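Local structure of acylneuraminate lyase (Mycoplasma synoviae, 4N4P) at residues K8-F18 with V42-E53; E53-D61 with G269-R277. The protein is an acylneuraminate lyase of the dihydrodipicolinate synthetase family, built as a TIM barrel and assembled from four chains. All coordinates share one frame; numbering follows the deposited sequence.

Contact 1. Residues K8-F18 with V42-E53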
loop_
_atom_site.group_PDB
_atom_site.type_symbol
_atom_site.label_atom_id
_atom_site.label_comp_id
_atom_site.label_asym_id
_atom_site.label_seq_id
_atom_site.Cartn_x
_atom_site.Cartn_y
_atom_site.Cartn_z
ATOM N N LYS A 8 18.146 25.480 15.543
ATOM C CA LYS A 8 18.674 24.278 16.219
ATOM C C LYS A 8 17.844 23.961 17.438
ATOM O O LYS A 8 17.408 24.871 18.155
ATOM C CB LYS A 8 20.118 24.500 16.622
ATOM C CG LYS A 8 21.022 24.542 15.382
ATOM C CD LYS A 8 22.471 24.900 15.678
ATOM C CE LYS A 8 23.281 24.764 14.392
ATOM N NZ LYS A 8 24.753 24.832 14.698
ATOM N N GLY A 9 17.640 22.669 17.683
ATOM C CA GLY A 9 17.075 22.218 18.934
ATOM C C GLY A 9 15.623 21.787 18.818
ATOM O O GLY A 9 15.176 21.294 17.762
ATOM N N LEU A 10 14.877 21.983 19.908
ATOM C CA LEU A 10 13.515 21.460 19.978
ATOM C C LEU A 10 12.452 22.526 19.768
ATOM O O LEU A 10 12.451 23.565 20.444
ATOM C CB LEU A 10 13.262 20.788 21.320
ATOM C CG LEU A 10 14.129 19.579 21.626
ATOM C CD1 LEU A 10 13.743 19.073 23.041
ATOM C CD2 LEU A 10 13.916 18.473 20.570
ATOM N N PHE A 11 11.533 22.218 18.855
ATOM C CA PHE A 11 10.376 23.062 18.532
ATOM C C PHE A 11 9.089 22.244 18.729
ATOM O O PHE A 11 8.645 21.592 17.788
ATOM C CB PHE A 11 10.442 23.478 17.068
ATOM C CG PHE A 11 11.500 24.510 16.767
ATOM C CD1 PHE A 11 12.847 24.217 16.931
ATOM C CD2 PHE A 11 11.135 25.770 16.334
ATOM C CE1 PHE A 11 13.830 25.176 16.665
ATOM C CE2 PHE A 11 12.107 26.745 16.032
ATOM C CZ PHE A 11 13.439 26.461 16.226
ATOM N N PRO A 12 8.469 22.306 19.916
ATOM C CA PRO A 12 7.155 21.680 20.065
ATOM C C PRO A 12 6.177 22.241 19.033
ATOM O O PRO A 12 6.163 23.465 18.740
ATOM C CB PRO A 12 6.707 22.104 21.480
ATOM C CG PRO A 12 7.579 23.340 21.797
ATOM C CD PRO A 12 8.880 23.024 21.143
ATOM N N ALA A 13 5.381 21.348 18.468
ATOM C CA ALA A 13 4.249 21.744 17.638
ATOM C C ALA A 13 3.104 22.084 18.586
ATOM O O ALA A 13 2.389 21.204 19.090
ATOM C CB ALA A 13 3.869 20.626 16.678
ATOM N N MET A 14 2.976 23.369 18.864
ATOM C CA MET A 14 2.141 23.856 19.958
ATOM C C MET A 14 0.680 23.484 19.792
ATOM O O MET A 14 0.145 23.629 18.721
ATOM C CB MET A 14 2.225 25.381 20.030
ATOM C CG MET A 14 1.734 25.915 21.379
ATOM S SD MET A 14 1.696 27.703 21.369
ATOM C CE MET A 14 0.161 28.031 20.530
ATOM N N VAL A 15 0.066 23.017 20.875
ATOM C CA VAL A 15 -1.381 22.817 20.919
ATOM C C VAL A 15 -2.077 24.183 20.964
ATOM O O VAL A 15 -1.519 25.156 21.481
ATOM C CB VAL A 15 -1.797 21.934 22.123
ATOM C CG1 VAL A 15 -1.197 20.538 21.952
ATOM C CG2 VAL A 15 -1.350 22.558 23.475
ATOM N N THR A 16 -3.291 24.240 20.439
ATOM C CA THR A 16 -4.105 25.463 20.512
ATOM C C THR A 16 -5.218 25.335 21.578
ATOM O O THR A 16 -6.135 24.553 21.403
ATOM C CB THR A 16 -4.701 25.839 19.113
ATOM O OG1 THR A 16 -3.647 25.893 18.138
ATOM C CG2 THR A 16 -5.388 27.217 19.178
ATOM N N PRO A 17 -5.136 26.102 22.688
ATOM C CA PRO A 17 -6.172 25.964 23.709
ATOM C C PRO A 17 -7.569 26.383 23.267
ATOM O O PRO A 17 -7.757 27.463 22.707
ATOM C CB PRO A 17 -5.664 26.871 24.837
ATOM C CG PRO A 17 -4.184 26.772 24.684
ATOM C CD PRO A 17 -4.033 26.937 23.188
ATOM N N PHE A 18 -8.541 25.510 23.501
ATOM C CA PHE A 18 -9.938 25.890 23.322
ATOM C C PHE A 18 -10.677 25.635 24.613
ATOM O O PHE A 18 -10.303 24.758 25.379
ATOM C CB PHE A 18 -10.616 25.056 22.231
ATOM C CG PHE A 18 -9.926 25.096 20.894
ATOM C CD1 PHE A 18 -9.924 26.254 20.119
ATOM C CD2 PHE A 18 -9.306 23.954 20.396
ATOM C CE1 PHE A 18 -9.295 26.270 18.874
ATOM C CE2 PHE A 18 -8.692 23.955 19.160
ATOM C CZ PHE A 18 -8.668 25.120 18.399
ATOM N N VAL A 42 12.232 25.113 25.700
ATOM C CA VAL A 42 12.392 24.765 24.293
ATOM C C VAL A 42 13.224 25.831 23.561
ATOM O O VAL A 42 13.406 26.964 24.047
ATOM C CB VAL A 42 11.008 24.610 23.579
ATOM C CG1 VAL A 42 10.202 23.518 24.264
ATOM C CG2 VAL A 42 10.219 25.938 23.613
ATOM N N ASP A 43 13.714 25.461 22.386
ATOM C CA ASP A 43 14.489 26.379 21.570
ATOM C C ASP A 43 13.608 27.213 20.654
ATOM O O ASP A 43 14.011 28.291 20.194
ATOM C CB ASP A 43 15.509 25.570 20.778
ATOM C CG ASP A 43 16.399 24.774 21.681
ATOM O OD1 ASP A 43 17.285 25.409 22.287
ATOM O OD2 ASP A 43 16.203 23.530 21.834
ATOM N N GLY A 44 12.406 26.715 20.376
ATOM C CA GLY A 44 11.494 27.423 19.514
ATOM C C GLY A 44 10.114 26.822 19.626
ATOM O O GLY A 44 9.932 25.778 20.279
ATOM N N ILE A 45 9.141 27.458 18.964
ATOM C CA ILE A 45 7.764 26.950 18.966
ATOM C C ILE A 45 7.246 26.965 17.545
ATOM O O ILE A 45 7.463 27.943 16.806
ATOM C CB ILE A 45 6.819 27.815 19.865
ATOM C CG1 ILE A 45 7.365 27.878 21.282
ATOM C CG2 ILE A 45 5.402 27.210 19.915
ATOM C CD1 ILE A 45 6.717 28.975 22.154
ATOM N N TYR A 46 6.556 25.891 17.157
ATOM C CA TYR A 46 5.972 25.744 15.842
ATOM C C TYR A 46 4.462 25.798 16.034
ATOM O O TYR A 46 3.894 24.919 16.683
ATOM C CB TYR A 46 6.368 24.377 15.264
ATOM C CG TYR A 46 5.846 24.075 13.875
ATOM C CD1 TYR A 46 6.459 24.618 12.757
ATOM C CD2 TYR A 46 4.759 23.203 13.679
ATOM C CE1 TYR A 46 6.013 24.328 11.473
ATOM C CE2 TYR A 46 4.299 22.908 12.394
ATOM C CZ TYR A 46 4.928 23.485 11.294
ATOM O OH TYR A 46 4.536 23.234 10.005
ATOM N N ILE A 47 3.826 26.847 15.511
ATOM C CA ILE A 47 2.419 27.080 15.812
ATOM C C ILE A 47 1.499 26.785 14.654
ATOM O O ILE A 47 1.915 26.783 13.493
ATOM C CB ILE A 47 2.152 28.497 16.364
ATOM C CG1 ILE A 47 2.305 29.535 15.240
ATOM C CG2 ILE A 47 3.057 28.744 17.584
ATOM C CD1 ILE A 47 1.589 30.875 15.539
ATOM N N THR A 48 0.225 26.575 14.995
ATOM C CA THR A 48 -0.870 26.326 14.055
ATOM C C THR A 48 -0.589 25.272 12.983
ATOM O O THR A 48 -0.980 25.421 11.828
ATOM C CB THR A 48 -1.475 27.655 13.441
ATOM O OG1 THR A 48 -0.444 28.425 12.790
ATOM C CG2 THR A 48 -2.100 28.487 14.563
ATOM N N GLY A 49 0.064 24.191 13.396
ATOM C CA GLY A 49 0.266 23.055 12.511
ATOM C C GLY A 49 -0.829 22.047 12.855
ATOM O O GLY A 49 -1.784 22.389 13.558
ATOM N N SER A 50 -0.693 20.814 12.348
ATOM C CA SER A 50 -1.674 19.745 12.646
ATOM C C SER A 50 -1.939 19.600 14.149
ATOM O O SER A 50 -3.086 19.444 14.571
ATOM C CB SER A 50 -1.181 18.405 12.085
ATOM O OG SER A 50 -1.009 18.548 10.690
ATOM N N THR A 51 -0.879 19.642 14.950
ATOM C CA THR A 51 -0.997 19.453 16.393
ATOM C C THR A 51 -1.704 20.629 17.034
ATOM O O THR A 51 -2.284 20.500 18.110
ATOM C CB THR A 51 0.391 19.256 17.062
ATOM O OG1 THR A 51 1.111 18.255 16.322
ATOM C CG2 THR A 51 0.211 18.790 18.494
ATOM N N GLY A 52 -1.657 21.769 16.348
ATOM C CA GLY A 52 -2.391 22.981 16.761
ATOM C C GLY A 52 -3.827 23.041 16.248
ATOM O O GLY A 52 -4.473 24.073 16.349
ATOM N N GLU A 53 -4.324 21.916 15.719
ATOM C CA GLU A 53 -5.686 21.811 15.219
ATOM C C GLU A 53 -6.027 22.888 14.188
ATOM O O GLU A 53 -7.141 23.425 14.190
ATOM C CB GLU A 53 -6.679 21.828 16.404
ATOM C CG GLU A 53 -6.535 20.556 17.257
ATOM C CD GLU A 53 -7.301 20.630 18.578
ATOM O OE1 GLU A 53 -8.531 20.500 18.551
ATOM O OE2 GLU A 53 -6.671 20.788 19.637
HETATM O O HOH W 1 -0.859 26.060 17.604
HETATM O O HOH W 2 1.383 23.596 16.035
HETATM O O HOH W 3 -4.247 21.782 19.493
#
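Pro12, Ala13 and Met14 meet Tyr46 through the backbone pattern of a parallel bridge: Tyr46 N donates to Pro12 O at 2.9 Å, and Met14 N donates to Tyr46 O at 2.8 Å, so the two bonds straddle Ala13. Further back, Leu10 O accepts from both Asp43 N and Gly44 N. The Asp43 side chain adds a third tie there. With CG turned beside its own backbone N (chi1 -58°), Asp43 OD2 receives Leu10 N at 2.8 Å on its anti side, nearly straight at 168°. Past the strands, Thr16 OG1 donates to Gly52 O at 2.7 Å.

Three waters fill in the polar seam. One joins Met14 O, Thr16 OG1 and Thr48 N; a second joins Met14 O, Tyr46 O and Gly49 N; the third takes Thr16 N and gives to Thr51 O and Glu53 OE2. Glu53 OE2 also forms a salt bridge with Lys258.

Apolar contacts flank these bonds. Gly44 CA lies over a face of Phe11, 3.7 Å from the ring centroid, a CH-pi contact for which the lack of a side chain on Gly44 makes room. Val42 CG1 presses against CD of the Pro12 ring at a tight 3.4 Å. The CB of Met14 rests 3.7 Å from Ile45 CG2, while the end of the Met14 side chain lies alongside Ile47, its SD near CG2. Of a different kind is the carboxylate-to-ring-edge contact of Glu53 OE1 with Phe18 CE2, 3.5 Å apart, the two planes 81° apart.

Strands 9-12 and 44-47 are the outermost in the order across the eight-stranded parallel sheet, so their pairing closes the barrel. Beyond Tyr46, Thr48-Glu53 still lie against Met14-Thr16, but their polar groups are joined largely by waters, with one direct bond from Thr16 OG1.

Contact 2. Residues E53-D61 with G269-R277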
loop_
_atom_site.group_PDB
_atom_site.type_symbol
_atom_site.label_atom_id
_atom_site.label_comp_id
_atom_site.label_asym_id
_atom_site.label_seq_id
_atom_site.Cartn_x
_atom_site.Cartn_y
_atom_site.Cartn_z
ATOM N N GLU A 53 -4.324 21.916 15.719
ATOM C CA GLU A 53 -5.686 21.811 15.219
ATOM C C GLU A 53 -6.027 22.888 14.188
ATOM O O GLU A 53 -7.141 23.425 14.190
ATOM C CB GLU A 53 -6.679 21.828 16.404
ATOM C CG GLU A 53 -6.535 20.556 17.257
ATOM C CD GLU A 53 -7.301 20.630 18.578
ATOM O OE1 GLU A 53 -8.531 20.500 18.551
ATOM O OE2 GLU A 53 -6.671 20.788 19.637
ATOM N N PHE A 54 -5.073 23.200 13.307
ATOM C CA PHE A 54 -5.225 24.388 12.467
ATOM C C PHE A 54 -6.443 24.306 11.569
ATOM O O PHE A 54 -7.057 25.324 11.312
ATOM C CB PHE A 54 -3.975 24.711 11.629
ATOM C CG PHE A 54 -3.784 23.829 10.452
ATOM C CD1 PHE A 54 -3.969 24.334 9.164
ATOM C CD2 PHE A 54 -3.390 22.501 10.619
ATOM C CE1 PHE A 54 -3.796 23.530 8.065
ATOM C CE2 PHE A 54 -3.216 21.675 9.528
ATOM C CZ PHE A 54 -3.418 22.194 8.237
ATOM N N LEU A 55 -6.775 23.110 11.101
ATOM C CA LEU A 55 -7.979 22.925 10.263
ATOM C C LEU A 55 -9.288 23.221 10.969
ATOM O O LEU A 55 -10.340 23.382 10.314
ATOM C CB LEU A 55 -8.035 21.528 9.640
ATOM C CG LEU A 55 -7.061 21.273 8.487
ATOM C CD1 LEU A 55 -7.402 19.949 7.876
ATOM C CD2 LEU A 55 -7.092 22.399 7.443
ATOM N N LEU A 56 -9.235 23.306 12.289
ATOM C CA LEU A 56 -10.410 23.571 13.105
ATOM C C LEU A 56 -10.461 25.025 13.549
ATOM O O LEU A 56 -11.354 25.428 14.301
ATOM C CB LEU A 56 -10.425 22.646 14.337
ATOM C CG LEU A 56 -10.222 21.171 14.019
ATOM C CD1 LEU A 56 -10.322 20.310 15.280
ATOM C CD2 LEU A 56 -11.210 20.703 12.976
ATOM N N LEU A 57 -9.481 25.803 13.097
ATOM C CA LEU A 57 -9.437 27.238 13.375
ATOM C C LEU A 57 -10.066 28.065 12.270
ATOM O O LEU A 57 -9.798 27.816 11.097
ATOM C CB LEU A 57 -7.969 27.711 13.481
ATOM C CG LEU A 57 -7.177 27.165 14.668
ATOM C CD1 LEU A 57 -5.713 27.599 14.584
ATOM C CD2 LEU A 57 -7.852 27.699 15.927
ATOM N N SER A 58 -10.840 29.094 12.633
ATOM C CA SER A 58 -11.261 30.086 11.637
ATOM C C SER A 58 -10.050 30.926 11.243
ATOM O O SER A 58 -9.022 30.941 11.957
ATOM C CB SER A 58 -12.369 30.989 12.184
ATOM O OG SER A 58 -11.866 31.856 13.184
ATOM N N PHE A 59 -10.171 31.624 10.121
ATOM C CA PHE A 59 -9.148 32.556 9.675
ATOM C C PHE A 59 -8.826 33.572 10.762
ATOM O O PHE A 59 -7.657 33.830 11.054
ATOM C CB PHE A 59 -9.624 33.242 8.403
ATOM C CG PHE A 59 -8.657 34.258 7.847
ATOM C CD1 PHE A 59 -7.317 33.945 7.652
ATOM C CD2 PHE A 59 -9.109 35.520 7.500
ATOM C CE1 PHE A 59 -6.448 34.893 7.120
ATOM C CE2 PHE A 59 -8.247 36.470 6.970
ATOM C CZ PHE A 59 -6.914 36.152 6.782
ATOM N N GLU A 60 -9.866 34.124 11.380
ATOM C CA GLU A 60 -9.700 35.062 12.482
ATOM C C GLU A 60 -9.019 34.443 13.713
ATOM O O GLU A 60 -8.205 35.112 14.375
ATOM C CB GLU A 60 -11.051 35.700 12.845
ATOM C CG GLU A 60 -11.559 36.671 11.765
ATOM C CD GLU A 60 -10.689 37.923 11.616
ATOM O OE1 GLU A 60 -10.232 38.464 12.657
ATOM O OE2 GLU A 60 -10.456 38.365 10.465
ATOM N N ASP A 61 -9.332 33.180 14.008
ATOM C CA ASP A 61 -8.671 32.450 15.105
ATOM C C ASP A 61 -7.150 32.351 14.821
ATOM O O ASP A 61 -6.325 32.519 15.738
ATOM C CB ASP A 61 -9.192 31.008 15.255
ATOM C CG ASP A 61 -10.606 30.882 15.855
ATOM O OD1 ASP A 61 -11.101 31.767 16.607
ATOM O OD2 ASP A 61 -11.201 29.797 15.600
ATOM N N GLY A 269 -6.711 24.046 28.042
ATOM C CA GLY A 269 -8.038 23.828 27.465
ATOM C C GLY A 269 -8.239 22.461 26.843
ATOM O O GLY A 269 -7.640 21.480 27.286
ATOM N N TYR A 270 -9.126 22.404 25.857
ATOM C CA TYR A 270 -9.576 21.149 25.246
ATOM C C TYR A 270 -9.436 21.175 23.737
ATOM O O TYR A 270 -9.200 22.229 23.130
ATOM C CB TYR A 270 -11.035 20.838 25.672
ATOM C CG TYR A 270 -11.122 20.668 27.182
ATOM C CD1 TYR A 270 -11.061 19.404 27.755
ATOM C CD2 TYR A 270 -11.162 21.779 28.037
ATOM C CE1 TYR A 270 -11.085 19.231 29.133
ATOM C CE2 TYR A 270 -11.174 21.616 29.427
ATOM C CZ TYR A 270 -11.142 20.338 29.957
ATOM O OH TYR A 270 -11.164 20.165 31.320
ATOM N N THR A 271 -9.582 20.006 23.129
ATOM C CA THR A 271 -9.644 19.896 21.682
ATOM C C THR A 271 -11.005 20.326 21.185
ATOM O O THR A 271 -11.955 20.366 21.953
ATOM C CB THR A 271 -9.360 18.452 21.211
ATOM O OG1 THR A 271 -10.328 17.543 21.769
ATOM C CG2 THR A 271 -7.962 18.042 21.671
ATOM N N ARG A 272 -11.070 20.685 19.911
ATOM C CA ARG A 272 -12.329 20.937 19.215
ATOM C C ARG A 272 -12.869 19.687 18.550
ATOM O O ARG A 272 -12.125 18.758 18.223
ATOM C CB ARG A 272 -12.143 22.005 18.148
ATOM C CG ARG A 272 -12.421 23.388 18.664
ATOM C CD ARG A 272 -12.372 24.443 17.548
ATOM N NE ARG A 272 -12.660 25.750 18.136
ATOM C CZ ARG A 272 -12.363 26.925 17.571
ATOM N NH1 ARG A 272 -11.770 26.969 16.393
ATOM N NH2 ARG A 272 -12.666 28.059 18.193
ATOM N N LYS A 273 -14.177 19.673 18.331
ATOM C CA LYS A 273 -14.804 18.637 17.510
ATOM C C LYS A 273 -14.198 18.634 16.111
ATOM O O LYS A 273 -13.859 19.691 15.588
ATOM C CB LYS A 273 -16.303 18.908 17.398
ATOM C CG LYS A 273 -17.018 18.962 18.746
ATOM C CD LYS A 273 -18.471 19.402 18.484
ATOM C CE LYS A 273 -19.220 19.642 19.778
ATOM N NZ LYS A 273 -19.493 18.350 20.443
ATOM N N PRO A 274 -14.096 17.446 15.477
ATOM C CA PRO A 274 -14.641 16.162 15.923
ATOM C C PRO A 274 -13.716 15.258 16.752
ATOM O O PRO A 274 -14.019 14.053 16.900
ATOM C CB PRO A 274 -14.996 15.467 14.617
ATOM C CG PRO A 274 -14.027 16.036 13.609
ATOM C CD PRO A 274 -13.665 17.415 14.066
ATOM N N PHE A 275 -12.628 15.809 17.311
ATOM C CA PHE A 275 -11.782 15.028 18.211
ATOM C C PHE A 275 -12.582 14.554 19.418
ATOM O O PHE A 275 -13.445 15.288 19.939
ATOM C CB PHE A 275 -10.536 15.806 18.651
ATOM C CG PHE A 275 -9.539 15.938 17.553
ATOM C CD1 PHE A 275 -8.782 14.827 17.148
ATOM C CD2 PHE A 275 -9.388 17.146 16.876
ATOM C CE1 PHE A 275 -7.864 14.940 16.088
ATOM C CE2 PHE A 275 -8.477 17.261 15.803
ATOM C CZ PHE A 275 -7.720 16.148 15.420
ATOM N N TRP A 276 -12.299 13.323 19.828
ATOM C CA TRP A 276 -12.981 12.692 20.946
ATOM C C TRP A 276 -12.763 13.478 22.234
ATOM O O TRP A 276 -11.625 13.830 22.579
ATOM C CB TRP A 276 -12.470 11.266 21.125
ATOM C CG TRP A 276 -13.294 10.487 22.108
ATOM C CD1 TRP A 276 -13.025 10.277 23.436
ATOM C CD2 TRP A 276 -14.545 9.851 21.844
ATOM N NE1 TRP A 276 -14.036 9.532 24.013
ATOM C CE2 TRP A 276 -14.977 9.253 23.054
ATOM C CE3 TRP A 276 -15.341 9.715 20.696
ATOM C CZ2 TRP A 276 -16.178 8.520 23.148
ATOM C CZ3 TRP A 276 -16.542 8.996 20.789
ATOM C CH2 TRP A 276 -16.937 8.398 22.013
ATOM N N ARG A 277 -13.859 13.771 22.935
ATOM C CA ARG A 277 -13.773 14.363 24.281
ATOM C C ARG A 277 -13.856 13.270 25.336
ATOM O O ARG A 277 -14.870 12.591 25.432
ATOM C CB ARG A 277 -14.901 15.381 24.484
ATOM C CG ARG A 277 -14.953 16.053 25.876
ATOM C CD ARG A 277 -13.776 16.975 26.120
ATOM N NE ARG A 277 -13.647 17.967 25.069
ATOM C CZ ARG A 277 -14.299 19.127 25.046
ATOM N NH1 ARG A 277 -15.123 19.462 26.024
ATOM N NH2 ARG A 277 -14.114 19.956 24.037
HETATM O O HOH W 4 -13.108 31.051 18.578
#
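Arg272 reaches Leu56 and Asp61 because its side chain is extended from CG to NE (chi2 -174°), carrying the guanidinium far from the loop backbone. Asp61 comes from the opposite direction, its CG beside its own backbone N (chi1 -73°), and presents OD2 to the guanidinium edge.

NH1 does most of the gripping. Arg272 NH1 donates to Leu56 O at 2.6 Å and to Asp61 OD2 at 3.0 Å, the latter being the core of a salt bridge; both acceptors lie close to the guanidinium plane. The NH2 to OD2 bond is weak, and a water links Asp61 OD1 with NH2, weakly at the arginine end. The carboxylate is turned 44° from the guanidinium plane. NE adds a bond to Gly22 O, so the head group is held from more than one side.

Asp61 has a second duty. Ser58 N donates to Asp61 OD2 at 3.1 Å, from the face opposite Arg272 NH1, and Asp61 N returns a bond to Ser58 OG at 3.0 Å. This is a capping box at the start of helix 59-73.

At the other end of the arginine, Arg272 N donates to Glu53 OE1 at 2.9 Å, and OE1 accepts with its syn lone pair; OE2 of the same carboxylate is salt-bridged to Lys258. Between the polar ends, Leu56 wedges against the loop: Leu56 CD1 meets the edge of the Phe275 ring, 3.6 Å from CE2, and Leu56 CD2 lies 4.2 Å from Pro274 CD, the proline being preceded by a cis peptide. Leu86, Tyr114 and Phe116 of a second subunit pack against this apolar patch.

Two acidic side chains thus anchor one residue of an irregular loop, one by its backbone and one by its guanidinium. The positive charge and the helix N-terminus would both tend to stabilise an ionised Asp61.

Contacts 1 and 2 have centres 15 Å apart and follow one another along the chain, contact 1 closing before contact 2 opens. The centre of contact 1 lies about 4 Å from the centre of the chain, in the barrel wall, and that of contact 2 about 16 Å from it. Glu53 belongs to both, within the connection from strand 44-47 to helix 59-73. A second junction is the probable hydrogen bond between Phe18 O and Tyr270 N, 2.7 Å apart, which joins segments 8-18 and 269-277. The loop 269-277, between helices 253-263 and 280-294, is therefore tied to both early strand-to-helix connections, linking the barrel's seam to a surface that meets a second subunit.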